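Local coordinates for protein beta-galactosidase (Bacillus circulans subsp. alkalophilus, PDB 3TTY) that hydrolyses terminal non-reducing beta-D-galactose residues in beta-D-galactosides, binding galactose in the active site of a TIM barrel, at residues A[26-38]-A[361-373]. Numbering follows the deposited sequence.
Sequences EEDMRMFNLAGID and VIEHVGHEHTRVF
On the outside of the TIM barrel, helix 22-35, which links the first two strands of the barrel, packs against the loop that follows its eighth strand and leads into helix 371-386; M31, I362, E368 and F373 carry the contact where the end of the barrel meets its beginning. M31 is the centre of the contact: its long, flexible chain lays SD over the backbone at H367 and E368, 3.7 Å from E368 N, while its CB touches both I362 CD1 and F373 CE1. The sulfur also makes an oblique Met-aromatic contact with the F373 ring. With CG anti to the backbone N (chi1 -172°), F373 swings its ring toward the helix, where CZ lies 3.8 Å from A35 CB; the small alanine leaves room for it. Deeper in, branched I362 sends CD1 to F32 CE1 (3.8 Å), and I37 meets V361 tip to tip. D28, next to I362, turns its carboxylate to R348 and Y15.

A salt-bridge network closes the outer side. The guanidinium of R30 suits a place between two acids: it grips E368 end-on, NH1 to OE2 (3.0 Å) and NH2 to OE1, both bonds nearly straight; guanidinium and carboxylate planes are 40° apart, and NH1 meets OE2 from above the carboxylate plane. Its NE and NH2 converge side-on upon E27 OE2, which probably fixes the rotation of the guanidinium. A water donates to that same E27 OE2 and, at 2.7 Å, to G366 O.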
loop_
_atom_site.group_PDB
_atom_site.type_symbol
_atom_site.label_atom_id
_atom_site.label_comp_id
_atom_site.label_asym_id
_atom_site.label_seq_id
_atom_site.Cartn_x
_atom_site.Cartn_y
_atom_site.Cartn_z
ATOM N N GLU A 26 -10.832 -39.094 -25.286
ATOM C CA GLU A 26 -11.927 -40.065 -25.325
ATOM C C GLU A 26 -12.819 -39.950 -24.085
ATOM O O GLU A 26 -14.042 -40.004 -24.181
ATOM C CB GLU A 26 -11.409 -41.500 -25.484
ATOM C CG GLU A 26 -10.800 -41.795 -26.845
ATOM C CD GLU A 26 -11.754 -41.491 -27.994
ATOM O OE1 GLU A 26 -11.368 -40.722 -28.906
ATOM O OE2 GLU A 26 -12.886 -42.024 -27.983
ATOM N N GLU A 27 -12.206 -39.778 -22.919
ATOM C CA GLU A 27 -12.978 -39.542 -21.705
ATOM C C GLU A 27 -13.738 -38.212 -21.769
ATOM O O GLU A 27 -14.867 -38.126 -21.300
ATOM C CB GLU A 27 -12.085 -39.599 -20.465
ATOM C CG GLU A 27 -11.788 -41.008 -19.995
ATOM C CD GLU A 27 -13.059 -41.822 -19.804
ATOM O OE1 GLU A 27 -13.322 -42.707 -20.648
ATOM O OE2 GLU A 27 -13.795 -41.573 -18.823
ATOM N N ASP A 28 -13.127 -37.179 -22.344
ATOM C CA ASP A 28 -13.819 -35.896 -22.492
ATOM C C ASP A 28 -15.113 -36.068 -23.282
ATOM O O ASP A 28 -16.171 -35.657 -22.824
ATOM C CB ASP A 28 -12.942 -34.836 -23.182
ATOM C CG ASP A 28 -11.674 -34.524 -22.416
ATOM O OD1 ASP A 28 -11.651 -34.672 -21.176
ATOM O OD2 ASP A 28 -10.696 -34.117 -23.068
ATOM N N MET A 29 -15.022 -36.663 -24.474
ATOM C CA MET A 29 -16.200 -36.856 -25.323
ATOM C C MET A 29 -17.281 -37.607 -24.562
ATOM O O MET A 29 -18.455 -37.229 -24.602
ATOM C CB MET A 29 -15.862 -37.630 -26.609
ATOM C CG MET A 29 -14.873 -36.953 -27.557
ATOM S SD MET A 29 -15.271 -35.221 -27.920
ATOM C CE MET A 29 -14.098 -34.403 -26.839
ATOM N N ARG A 30 -16.878 -38.680 -23.876
ATOM C CA ARG A 30 -17.823 -39.507 -23.140
ATOM C C ARG A 30 -18.540 -38.667 -22.080
ATOM O O ARG A 30 -19.762 -38.690 -21.990
ATOM C CB ARG A 30 -17.134 -40.731 -22.508
ATOM C CG ARG A 30 -18.090 -41.640 -21.731
ATOM C CD ARG A 30 -17.384 -42.805 -21.009
ATOM N NE ARG A 30 -16.584 -42.330 -19.878
ATOM C CZ ARG A 30 -17.090 -42.002 -18.692
ATOM N NH1 ARG A 30 -18.396 -42.096 -18.471
ATOM N NH2 ARG A 30 -16.290 -41.570 -17.731
ATOM N N MET A 31 -17.773 -37.922 -21.291
ATOM C CA MET A 31 -18.357 -37.077 -20.244
ATOM C C MET A 31 -19.145 -35.871 -20.792
ATOM O O MET A 31 -20.170 -35.490 -20.219
ATOM C CB MET A 31 -17.300 -36.667 -19.204
ATOM C CG MET A 31 -16.930 -37.822 -18.242
ATOM S SD MET A 31 -15.651 -37.542 -16.986
ATOM C CE MET A 31 -14.171 -37.934 -17.902
ATOM N N PHE A 32 -18.687 -35.293 -21.905
ATOM C CA PHE A 32 -19.410 -34.179 -22.532
ATOM C C PHE A 32 -20.809 -34.646 -22.952
ATOM O O PHE A 32 -21.785 -33.916 -22.805
ATOM C CB PHE A 32 -18.647 -33.581 -23.733
ATOM C CG PHE A 32 -17.340 -32.887 -23.362
ATOM C CD1 PHE A 32 -17.012 -32.642 -22.038
ATOM C CD2 PHE A 32 -16.445 -32.487 -24.350
ATOM C CE1 PHE A 32 -15.813 -32.016 -21.699
ATOM C CE2 PHE A 32 -15.248 -31.858 -24.021
ATOM C CZ PHE A 32 -14.932 -31.619 -22.694
ATOM N N ASN A 33 -20.907 -35.866 -23.470
ATOM C CA ASN A 33 -22.210 -36.403 -23.841
ATOM C C ASN A 33 -23.106 -36.638 -22.624
ATOM O O ASN A 33 -24.285 -36.314 -22.654
ATOM C CB ASN A 33 -22.063 -37.671 -24.693
ATOM C CG ASN A 33 -21.530 -37.370 -26.096
ATOM O OD1 ASN A 33 -21.996 -36.440 -26.769
ATOM N ND2 ASN A 33 -20.538 -38.148 -26.536
ATOM N N LEU A 34 -22.535 -37.182 -21.551
ATOM C CA LEU A 34 -23.258 -37.325 -20.294
ATOM C C LEU A 34 -23.815 -35.997 -19.796
ATOM O O LEU A 34 -24.916 -35.945 -19.250
ATOM C CB LEU A 34 -22.360 -37.915 -19.213
ATOM C CG LEU A 34 -21.944 -39.372 -19.403
ATOM C CD1 LEU A 34 -21.154 -39.856 -18.189
ATOM C CD2 LEU A 34 -23.173 -40.241 -19.631
ATOM N N ALA A 35 -23.047 -34.925 -19.971
ATOM C CA ALA A 35 -23.427 -33.621 -19.421
ATOM C C ALA A 35 -24.241 -32.756 -20.389
ATOM O O ALA A 35 -24.676 -31.663 -20.024
ATOM C CB ALA A 35 -22.197 -32.863 -18.924
ATOM N N GLY A 36 -24.455 -33.252 -21.610
ATOM C CA GLY A 36 -25.187 -32.502 -22.617
ATOM C C GLY A 36 -24.430 -31.263 -23.078
ATOM O O GLY A 36 -25.034 -30.245 -23.421
ATOM N N ILE A 37 -23.102 -31.356 -23.079
ATOM C CA ILE A 37 -22.235 -30.300 -23.590
ATOM C C ILE A 37 -22.100 -30.426 -25.102
ATOM O O ILE A 37 -21.687 -31.472 -25.604
ATOM C CB ILE A 37 -20.849 -30.346 -22.913
ATOM C CG1 ILE A 37 -20.936 -29.661 -21.545
ATOM C CG2 ILE A 37 -19.772 -29.693 -23.803
ATOM C CD1 ILE A 37 -19.843 -30.055 -20.577
ATOM N N ASP A 38 -22.446 -29.363 -25.825
ATOM C CA ASP A 38 -22.499 -29.412 -27.283
ATOM C C ASP A 38 -21.706 -28.295 -27.993
ATOM O O ASP A 38 -21.767 -28.158 -29.226
ATOM C CB ASP A 38 -23.958 -29.468 -27.779
ATOM C CG ASP A 38 -24.843 -28.392 -27.151
ATOM O OD1 ASP A 38 -24.307 -27.417 -26.575
ATOM O OD2 ASP A 38 -26.085 -28.517 -27.242
ATOM N N VAL A 361 -15.712 -28.498 -15.527
ATOM C CA VAL A 361 -16.722 -29.547 -15.546
ATOM C C VAL A 361 -16.104 -30.893 -15.157
ATOM O O VAL A 361 -16.635 -31.603 -14.308
ATOM C CB VAL A 361 -17.386 -29.637 -16.907
ATOM C CG1 VAL A 361 -18.305 -30.850 -16.970
ATOM C CG2 VAL A 361 -18.150 -28.335 -17.182
ATOM N N ILE A 362 -14.968 -31.223 -15.766
ATOM C CA ILE A 362 -14.187 -32.395 -15.381
ATOM C C ILE A 362 -12.941 -31.953 -14.604
ATOM O O ILE A 362 -12.143 -31.134 -15.086
ATOM C CB ILE A 362 -13.727 -33.186 -16.607
ATOM C CG1 ILE A 362 -14.928 -33.593 -17.461
ATOM C CG2 ILE A 362 -12.895 -34.395 -16.178
ATOM C CD1 ILE A 362 -14.526 -34.101 -18.832
ATOM N N GLU A 363 -12.759 -32.503 -13.407
ATOM C CA GLU A 363 -11.743 -31.963 -12.514
ATOM C C GLU A 363 -10.610 -32.949 -12.244
ATOM O O GLU A 363 -10.422 -33.881 -13.026
ATOM C CB GLU A 363 -12.400 -31.331 -11.282
ATOM C CG GLU A 363 -13.285 -30.153 -11.739
ATOM C CD GLU A 363 -13.960 -29.372 -10.621
ATOM O OE1 GLU A 363 -13.606 -28.187 -10.423
ATOM O OE2 GLU A 363 -14.889 -29.915 -9.978
ATOM N N HIS A 364 -9.807 -32.715 -11.209
ATOM C CA HIS A 364 -8.570 -33.484 -11.066
ATOM C C HIS A 364 -8.812 -34.972 -10.802
ATOM O O HIS A 364 -7.986 -35.798 -11.169
ATOM C CB HIS A 364 -7.628 -32.865 -10.019
ATOM C CG HIS A 364 -7.090 -31.521 -10.416
ATOM N ND1 HIS A 364 -6.912 -30.492 -9.516
ATOM C CD2 HIS A 364 -6.713 -31.034 -11.622
ATOM C CE1 HIS A 364 -6.444 -29.432 -10.148
ATOM N NE2 HIS A 364 -6.310 -29.735 -11.428
ATOM N N VAL A 365 -9.941 -35.304 -10.179
ATOM C CA VAL A 365 -10.329 -36.703 -9.995
ATOM C C VAL A 365 -10.504 -37.411 -11.330
ATOM O O VAL A 365 -10.347 -38.618 -11.411
ATOM C CB VAL A 365 -11.684 -36.855 -9.290
ATOM C CG1 VAL A 365 -11.688 -38.173 -8.497
ATOM C CG2 VAL A 365 -11.971 -35.669 -8.419
ATOM N N GLY A 366 -10.909 -36.661 -12.353
ATOM C CA GLY A 366 -11.011 -37.195 -13.696
ATOM C C GLY A 366 -12.215 -38.070 -14.002
ATOM O O GLY A 366 -12.143 -38.903 -14.887
ATOM N N HIS A 367 -13.322 -37.883 -13.291
ATOM C CA HIS A 367 -14.531 -38.654 -13.578
ATOM C C HIS A 367 -15.778 -37.839 -13.240
ATOM O O HIS A 367 -15.684 -36.771 -12.637
ATOM C CB HIS A 367 -14.538 -40.003 -12.835
ATOM C CG HIS A 367 -14.688 -39.874 -11.351
ATOM N ND1 HIS A 367 -13.806 -40.448 -10.458
ATOM C CD2 HIS A 367 -15.613 -39.225 -10.601
ATOM C CE1 HIS A 367 -14.185 -40.166 -9.224
ATOM N NE2 HIS A 367 -15.281 -39.426 -9.284
ATOM N N GLU A 368 -16.940 -38.368 -13.608
ATOM C CA GLU A 368 -18.197 -37.620 -13.572
ATOM C C GLU A 368 -18.910 -37.717 -12.232
ATOM O O GLU A 368 -19.943 -37.078 -12.022
ATOM C CB GLU A 368 -19.131 -38.134 -14.670
ATOM C CG GLU A 368 -19.614 -39.570 -14.442
ATOM C CD GLU A 368 -18.736 -40.615 -15.104
ATOM O OE1 GLU A 368 -17.488 -40.486 -15.035
ATOM O OE2 GLU A 368 -19.305 -41.566 -15.706
ATOM N N HIS A 369 -18.373 -38.531 -11.332
ATOM C CA HIS A 369 -19.064 -38.804 -10.074
ATOM C C HIS A 369 -18.679 -37.772 -9.039
ATOM O O HIS A 369 -17.930 -38.039 -8.093
ATOM C CB HIS A 369 -18.796 -40.240 -9.618
ATOM C CG HIS A 369 -19.114 -41.248 -10.679
ATOM N ND1 HIS A 369 -20.408 -41.550 -11.051
ATOM C CD2 HIS A 369 -18.309 -41.972 -11.491
ATOM C CE1 HIS A 369 -20.386 -42.443 -12.023
ATOM N NE2 HIS A 369 -19.123 -42.711 -12.313
ATOM N N THR A 370 -19.215 -36.579 -9.239
ATOM C CA THR A 370 -18.839 -35.438 -8.438
ATOM C C THR A 370 -20.010 -34.464 -8.357
ATOM O O THR A 370 -20.864 -34.419 -9.242
ATOM C CB THR A 370 -17.611 -34.752 -9.041
ATOM O OG1 THR A 370 -16.843 -34.154 -7.997
ATOM C CG2 THR A 370 -18.021 -33.705 -10.037
ATOM N N ARG A 371 -20.061 -33.705 -7.270
ATOM C CA ARG A 371 -21.113 -32.723 -7.069
ATOM C C ARG A 371 -21.157 -31.729 -8.248
ATOM O O ARG A 371 -22.203 -31.530 -8.876
ATOM C CB ARG A 371 -20.851 -31.998 -5.753
ATOM C CG ARG A 371 -21.995 -31.206 -5.206
ATOM C CD ARG A 371 -21.447 -30.115 -4.307
ATOM N NE ARG A 371 -22.002 -28.870 -4.776
ATOM C CZ ARG A 371 -21.339 -27.734 -4.926
ATOM N NH1 ARG A 371 -20.057 -27.629 -4.599
ATOM N NH2 ARG A 371 -22.001 -26.691 -5.389
ATOM N N VAL A 372 -20.008 -31.134 -8.555
ATOM C CA VAL A 372 -19.902 -30.191 -9.661
ATOM C C VAL A 372 -20.364 -30.777 -10.996
ATOM O O VAL A 372 -21.120 -30.136 -11.732
ATOM C CB VAL A 372 -18.459 -29.635 -9.812
ATOM C CG1 VAL A 372 -18.313 -28.912 -11.141
ATOM C CG2 VAL A 372 -18.135 -28.699 -8.659
ATOM N N PHE A 373 -19.923 -31.994 -11.312
ATOM C CA PHE A 373 -20.295 -32.585 -12.589
ATOM C C PHE A 373 -21.799 -32.811 -12.687
ATOM O O PHE A 373 -22.406 -32.525 -13.723
ATOM C CB PHE A 373 -19.546 -33.882 -12.871
ATOM C CG PHE A 373 -19.770 -34.399 -14.254
ATOM C CD1 PHE A 373 -18.825 -34.194 -15.249
ATOM C CD2 PHE A 373 -20.951 -35.051 -14.580
ATOM C CE1 PHE A 373 -19.041 -34.654 -16.537
ATOM C CE2 PHE A 373 -21.172 -35.514 -15.867
ATOM C CZ PHE A 373 -20.216 -35.312 -16.845
HETATM O O HOH W 1 -12.663 -41.128 -16.249
#